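Local coordinates for peptidoglycan D,D-transpeptidase MrdA (Pseudomonas aeruginosa, PDB 7KIS), which probably cross-links the peptide stems of the peptidoglycan cell wall as a penicillin-sensitive D,D-transpeptidase, and is held here in complex with a diazabicyclooctane inhibitor, at residues P275-V280 with I476-K482; T530-I535 with K600-D604. All coordinates share one frame; numbering follows the deposited sequence.

Following the chain from the N terminus, 275-280 joins strands 268-273 and 280-286 of the five-stranded antiparallel sheet. Interaction 1 closes a long excursion of 195 residues, with far more helix than strand, when 476-482 returns to it; the predicted nucleophile Ser327 lies within that excursion. It ties this turn to the approach to strand 481-484, an outermost strand of a second, mixed sheet. Interaction 2 opens only afterwards: 530-535 leads into edge strand 536-541, and the chain comes back through 600-604 of helix 591-607. The two loops are therefore in series, neither nested nor crossing. Both belong to the transpeptidase region, their centres about 21 Å apart, and interaction 2 fastens a packing helix to the lead-in of the edge strand.

Interaction 1 (P275-V280 with I476-K482); sequences PSTGDV and IRPHLAK
Gly278 to Val280 and Pro478 to Leu480 run side by side in the same direction, and a single parallel beta bridge pairs Asp279 with His479. His479 supplies both of its backbone hydrogen bonds: its N donates to Gly278 O (3.3 Å), and its O accepts from Val280 N (3.1 Å). Pro478, which lacks an N-H, adds a CA-H...O contact to Gly278 O. Glycine suits position 278 because the backbone there takes a positive phi (84°), a conformation natural to a residue without a beta carbon.

The first segment is the turn between strands 268-273 and 280-286 of the antiparallel sheet at the heart of the penicillin-binding transpeptidase fold. The second follows helix 459-470 and enters strand 481-484 of a different, mixed sheet, so this bridge ties the turn of one sheet to the lead-in of the other.

The His479 imidazole leans back over the turn, its CG wedged between backbone N and carbonyl carbon (chi1 51°). NE2 reaches Thr277 O at 3.3 Å, nearly straight and almost in the ring plane, while ND1 bonds weakly to Ala481 O, so both ring nitrogens have a carbonyl partner. The CA of Asp279 sits over one ring face, near the rim. Asp279 turns its carboxylate nearly perpendicular to that ring and forms a salt bridge with Lys482, whose extended chain bends only at its end; the modelled length is implausibly short. Beyond the bridge, branched Val280 presses CG2 on Pro478 CB (3.9 Å) and CG1 on Leu480 CD2 (3.8 Å), and Ile476 lies along the Ser276 and Thr277 carbonyls.

Interaction 2 (T530-I535 with K600-D604); sequences TSAYLI and KQVMD
Thr530 meets the helix through its backbone, its carbonyl O accepting from Lys600 NZ in a hydrogen bond modelled too short for its length to be trusted; its own hydroxyl is bonded to Val527 O of helix 525-528. Lysine suits this place because its long chain, bent at chi2, reaches from the helix to the loop carbonyl. Its NZ also forms a salt bridge with Asp604 OD2 (2.8 Å), one helical turn on, so the ammonium serves both loop and helix. Ser531 follows, with its CA 3.7 Å from Lys600 CE; its OG lies over the centre of the Tyr533 ring, 3.9 Å above the plane, and donates to Tyr533 O, at a modelled length that is doubtful.

This loop links helix 525-528 to strand 536-541, the edge strand carrying the Lys-Ser-Gly form of the KTG box that borders the active site in penicillin-binding proteins. Helix 591-607 lies against that sheet, with Met603 also touching Ile579 and Val581 of strand 579-585.

Tyr533 sends its ring toward the helix, CG lying between backbone N and carbonyl carbon (chi1 47°), and OH donates to Asp604 OD1 (2.7 Å). The oxygen is met on its anti side, 35° out of the carboxylate plane. With Lys600 on the other oxygen, both arms of the aspartate are engaged, which would be expected to favour its charged form. Tyr533 CZ also rests 4.0 Å from Met603 CB. Last comes Ile535, pointing at the helix. Unbranched Met603, bent at chi3, brings its terminal CE to 3.7 Å from each of Ile535 CG1, CG2 and CD1, while CD1 touches Lys600 CG at 4.0 Å.

Interaction 1 (P275-V280 with I476-K482)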
loop_
_atom_site.group_PDB
_atom_site.type_symbol
_atom_site.label_atom_id
_atom_site.label_comp_id
_atom_site.label_asym_id
_atom_site.label_seq_id
_atom_site.Cartn_x
_atom_site.Cartn_y
_atom_site.Cartn_z
ATOM N N PRO A 275 -9.779 0.171 -7.086
ATOM C CA PRO A 275 -9.030 -0.576 -8.111
ATOM C C PRO A 275 -9.314 -0.149 -9.544
ATOM O O PRO A 275 -8.405 -0.231 -10.382
ATOM C CB PRO A 275 -9.461 -2.026 -7.863
ATOM C CG PRO A 275 -10.818 -1.910 -7.248
ATOM C CD PRO A 275 -10.790 -0.664 -6.412
ATOM N N SER A 276 -10.528 0.312 -9.858
ATOM C CA SER A 276 -10.836 0.655 -11.244
ATOM C C SER A 276 -10.163 1.951 -11.671
ATOM O O SER A 276 -9.776 2.091 -12.835
ATOM C CB SER A 276 -12.347 0.757 -11.452
ATOM O OG SER A 276 -12.849 1.968 -10.916
ATOM N N THR A 277 -10.017 2.903 -10.752
ATOM C CA THR A 277 -9.416 4.191 -11.066
ATOM C C THR A 277 -7.982 4.320 -10.572
ATOM O O THR A 277 -7.225 5.129 -11.121
ATOM C CB THR A 277 -10.247 5.331 -10.462
ATOM O OG1 THR A 277 -10.335 5.159 -9.040
ATOM C CG2 THR A 277 -11.649 5.337 -11.051
ATOM N N GLY A 278 -7.592 3.555 -9.555
ATOM C CA GLY A 278 -6.296 3.725 -8.939
ATOM C C GLY A 278 -6.228 4.809 -7.888
ATOM O O GLY A 278 -5.147 5.042 -7.332
ATOM N N ASP A 279 -7.342 5.483 -7.601
ATOM C CA ASP A 279 -7.338 6.557 -6.617
ATOM C C ASP A 279 -6.983 6.018 -5.238
ATOM O O ASP A 279 -7.596 5.062 -4.754
ATOM C CB ASP A 279 -8.706 7.242 -6.586
ATOM C CG ASP A 279 -8.987 8.050 -7.842
ATOM O OD1 ASP A 279 -8.118 8.083 -8.739
ATOM O OD2 ASP A 279 -10.077 8.653 -7.933
ATOM N N VAL A 280 -5.984 6.634 -4.607
ATOM C CA VAL A 280 -5.620 6.299 -3.236
ATOM C C VAL A 280 -6.665 6.888 -2.299
ATOM O O VAL A 280 -6.598 8.066 -1.935
ATOM C CB VAL A 280 -4.206 6.804 -2.888
ATOM C CG1 VAL A 280 -3.881 6.525 -1.426
ATOM C CG2 VAL A 280 -3.175 6.155 -3.795
ATOM N N ILE A 476 -3.087 -0.095 -13.352
ATOM C CA ILE A 476 -3.174 1.347 -13.169
ATOM C C ILE A 476 -2.476 1.681 -11.860
ATOM O O ILE A 476 -2.852 1.162 -10.802
ATOM C CB ILE A 476 -4.629 1.844 -13.142
ATOM C CG1 ILE A 476 -5.387 1.375 -14.387
ATOM C CG2 ILE A 476 -4.672 3.361 -13.025
ATOM C CD1 ILE A 476 -6.889 1.384 -14.225
ATOM N N ARG A 477 -1.469 2.543 -11.932
ATOM C CA ARG A 477 -0.650 2.830 -10.766
ATOM C C ARG A 477 -1.450 3.624 -9.736
ATOM O O ARG A 477 -2.255 4.485 -10.105
ATOM C CB ARG A 477 0.602 3.604 -11.172
ATOM C CG ARG A 477 1.491 2.849 -12.145
ATOM C CD ARG A 477 2.884 3.448 -12.216
ATOM N NE ARG A 477 3.848 2.497 -12.762
ATOM C CZ ARG A 477 5.156 2.717 -12.835
ATOM N NH1 ARG A 477 5.665 3.861 -12.399
ATOM N NH2 ARG A 477 5.956 1.792 -13.348
ATOM N N PRO A 478 -1.258 3.356 -8.446
ATOM C CA PRO A 478 -1.896 4.191 -7.425
ATOM C C PRO A 478 -1.381 5.618 -7.509
ATOM O O PRO A 478 -0.242 5.868 -7.910
ATOM C CB PRO A 478 -1.488 3.525 -6.104
ATOM C CG PRO A 478 -1.021 2.152 -6.479
ATOM C CD PRO A 478 -0.456 2.272 -7.856
ATOM N N HIS A 479 -2.235 6.561 -7.126
ATOM C CA HIS A 479 -1.858 7.965 -7.175
ATOM C C HIS A 479 -2.689 8.739 -6.167
ATOM O O HIS A 479 -3.893 8.505 -6.036
ATOM C CB HIS A 479 -2.041 8.548 -8.584
ATOM C CG HIS A 479 -3.388 8.283 -9.181
ATOM N ND1 HIS A 479 -4.328 9.275 -9.362
ATOM C CD2 HIS A 479 -3.950 7.142 -9.649
ATOM C CE1 HIS A 479 -5.414 8.756 -9.910
ATOM N NE2 HIS A 479 -5.210 7.463 -10.094
ATOM N N LEU A 480 -2.036 9.663 -5.462
ATOM C CA LEU A 480 -2.738 10.527 -4.522
ATOM C C LEU A 480 -3.410 11.688 -5.246
ATOM O O LEU A 480 -4.610 11.926 -5.075
ATOM C CB LEU A 480 -1.767 11.043 -3.459
ATOM C CG LEU A 480 -1.113 9.976 -2.581
ATOM C CD1 LEU A 480 0.307 10.369 -2.208
ATOM C CD2 LEU A 480 -1.947 9.737 -1.337
ATOM N N ALA A 481 -2.644 12.426 -6.046
ATOM C CA ALA A 481 -3.170 13.560 -6.792
ATOM C C ALA A 481 -4.243 13.123 -7.779
ATOM O O ALA A 481 -3.935 12.520 -8.814
ATOM C CB ALA A 481 -2.043 14.284 -7.528
ATOM N N LYS A 482 -5.506 13.411 -7.467
ATOM C CA LYS A 482 -6.584 13.093 -8.395
ATOM C C LYS A 482 -6.533 13.998 -9.620
ATOM O O LYS A 482 -6.616 13.523 -10.758
ATOM C CB LYS A 482 -7.939 13.206 -7.695
ATOM C CG LYS A 482 -9.053 12.435 -8.386
ATOM C CD LYS A 482 -10.278 12.308 -7.497
ATOM C CE LYS A 482 -11.493 11.843 -8.289
ATOM N NZ LYS A 482 -11.260 10.533 -8.964
#

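Interaction 2 (T530-I535 with K600-D604)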
loop_
_atom_site.group_PDB
_atom_site.type_symbol
_atom_site.label_atom_id
_atom_site.label_comp_id
_atom_site.label_asym_id
_atom_site.label_seq_id
_atom_site.Cartn_x
_atom_site.Cartn_y
_atom_site.Cartn_z
ATOM N N THR A 530 -19.976 -11.230 10.150
ATOM C CA THR A 530 -20.401 -9.879 10.482
ATOM C C THR A 530 -20.435 -8.961 9.268
ATOM O O THR A 530 -20.424 -7.737 9.429
ATOM C CB THR A 530 -19.478 -9.283 11.548
ATOM O OG1 THR A 530 -18.117 -9.377 11.107
ATOM C CG2 THR A 530 -19.631 -10.028 12.862
ATOM N N SER A 531 -20.503 -9.518 8.064
ATOM C CA SER A 531 -20.370 -8.735 6.847
ATOM C C SER A 531 -21.691 -8.672 6.091
ATOM O O SER A 531 -22.480 -9.621 6.097
ATOM C CB SER A 531 -19.285 -9.321 5.937
ATOM O OG SER A 531 -19.167 -8.575 4.739
ATOM N N ALA A 532 -21.919 -7.530 5.445
ATOM C CA ALA A 532 -23.061 -7.327 4.567
ATOM C C ALA A 532 -22.687 -7.434 3.096
ATOM O O ALA A 532 -23.543 -7.222 2.232
ATOM C CB ALA A 532 -23.703 -5.963 4.840
ATOM N N TYR A 533 -21.431 -7.753 2.797
ATOM C CA TYR A 533 -20.956 -7.856 1.426
ATOM C C TYR A 533 -19.869 -8.917 1.373
ATOM O O TYR A 533 -19.228 -9.227 2.381
ATOM C CB TYR A 533 -20.420 -6.513 0.912
ATOM C CG TYR A 533 -19.485 -5.826 1.882
ATOM C CD1 TYR A 533 -19.963 -4.898 2.795
ATOM C CD2 TYR A 533 -18.124 -6.111 1.890
ATOM C CE1 TYR A 533 -19.116 -4.271 3.685
ATOM C CE2 TYR A 533 -17.268 -5.486 2.779
ATOM C CZ TYR A 533 -17.771 -4.567 3.674
ATOM O OH TYR A 533 -16.931 -3.941 4.563
ATOM N N LEU A 534 -19.665 -9.471 0.183
ATOM C CA LEU A 534 -18.648 -10.497 0.011
ATOM C C LEU A 534 -17.264 -9.863 0.016
ATOM O O LEU A 534 -17.032 -8.844 -0.643
ATOM C CB LEU A 534 -18.884 -11.271 -1.285
ATOM C CG LEU A 534 -20.117 -12.179 -1.277
ATOM C CD1 LEU A 534 -20.202 -12.989 -2.559
ATOM C CD2 LEU A 534 -20.108 -13.093 -0.059
ATOM N N ILE A 535 -16.345 -10.463 0.765
ATOM C CA ILE A 535 -14.977 -9.975 0.886
ATOM C C ILE A 535 -14.049 -11.043 0.331
ATOM O O ILE A 535 -14.071 -12.193 0.788
ATOM C CB ILE A 535 -14.613 -9.643 2.341
ATOM C CG1 ILE A 535 -15.563 -8.584 2.903
ATOM C CG2 ILE A 535 -13.166 -9.186 2.440
ATOM C CD1 ILE A 535 -15.657 -8.592 4.414
ATOM N N LYS A 600 -12.146 -4.885 7.525
ATOM C CA LYS A 600 -13.597 -4.863 7.430
ATOM C C LYS A 600 -14.173 -3.562 7.969
ATOM O O LYS A 600 -15.222 -3.114 7.497
ATOM C CB LYS A 600 -14.173 -6.065 8.178
ATOM C CG LYS A 600 -15.564 -6.459 7.740
ATOM C CD LYS A 600 -16.606 -5.862 8.662
ATOM C CE LYS A 600 -17.999 -6.257 8.224
ATOM N NZ LYS A 600 -19.041 -5.698 9.130
ATOM N N GLN A 601 -13.509 -2.941 8.945
ATOM C CA GLN A 601 -13.956 -1.634 9.414
ATOM C C GLN A 601 -13.666 -0.549 8.383
ATOM O O GLN A 601 -14.498 0.337 8.155
ATOM C CB GLN A 601 -13.303 -1.294 10.753
ATOM C CG GLN A 601 -14.183 -1.612 11.953
ATOM C CD GLN A 601 -13.683 -0.973 13.232
ATOM O OE1 GLN A 601 -12.912 -0.015 13.202
ATOM N NE2 GLN A 601 -14.123 -1.503 14.368
ATOM N N VAL A 602 -12.489 -0.599 7.757
ATOM C CA VAL A 602 -12.175 0.339 6.683
ATOM C C VAL A 602 -13.089 0.110 5.485
ATOM O O VAL A 602 -13.605 1.064 4.891
ATOM C CB VAL A 602 -10.689 0.220 6.294
ATOM C CG1 VAL A 602 -10.384 1.078 5.078
ATOM C CG2 VAL A 602 -9.802 0.607 7.468
ATOM N N MET A 603 -13.306 -1.154 5.111
ATOM C CA MET A 603 -14.204 -1.449 3.999
ATOM C C MET A 603 -15.647 -1.092 4.332
ATOM O O MET A 603 -16.405 -0.694 3.439
ATOM C CB MET A 603 -14.087 -2.921 3.602
ATOM C CG MET A 603 -12.825 -3.250 2.812
ATOM S SD MET A 603 -12.711 -4.986 2.326
ATOM C CE MET A 603 -13.340 -5.784 3.794
ATOM N N ASP A 604 -16.048 -1.233 5.597
ATOM C CA ASP A 604 -17.411 -0.885 5.990
ATOM C C ASP A 604 -17.671 0.602 5.794
ATOM O O ASP A 604 -18.710 0.999 5.254
ATOM C CB ASP A 604 -17.662 -1.280 7.447
ATOM C CG ASP A 604 -18.383 -2.607 7.578
ATOM O OD1 ASP A 604 -18.594 -3.279 6.547
ATOM O OD2 ASP A 604 -18.740 -2.978 8.716
#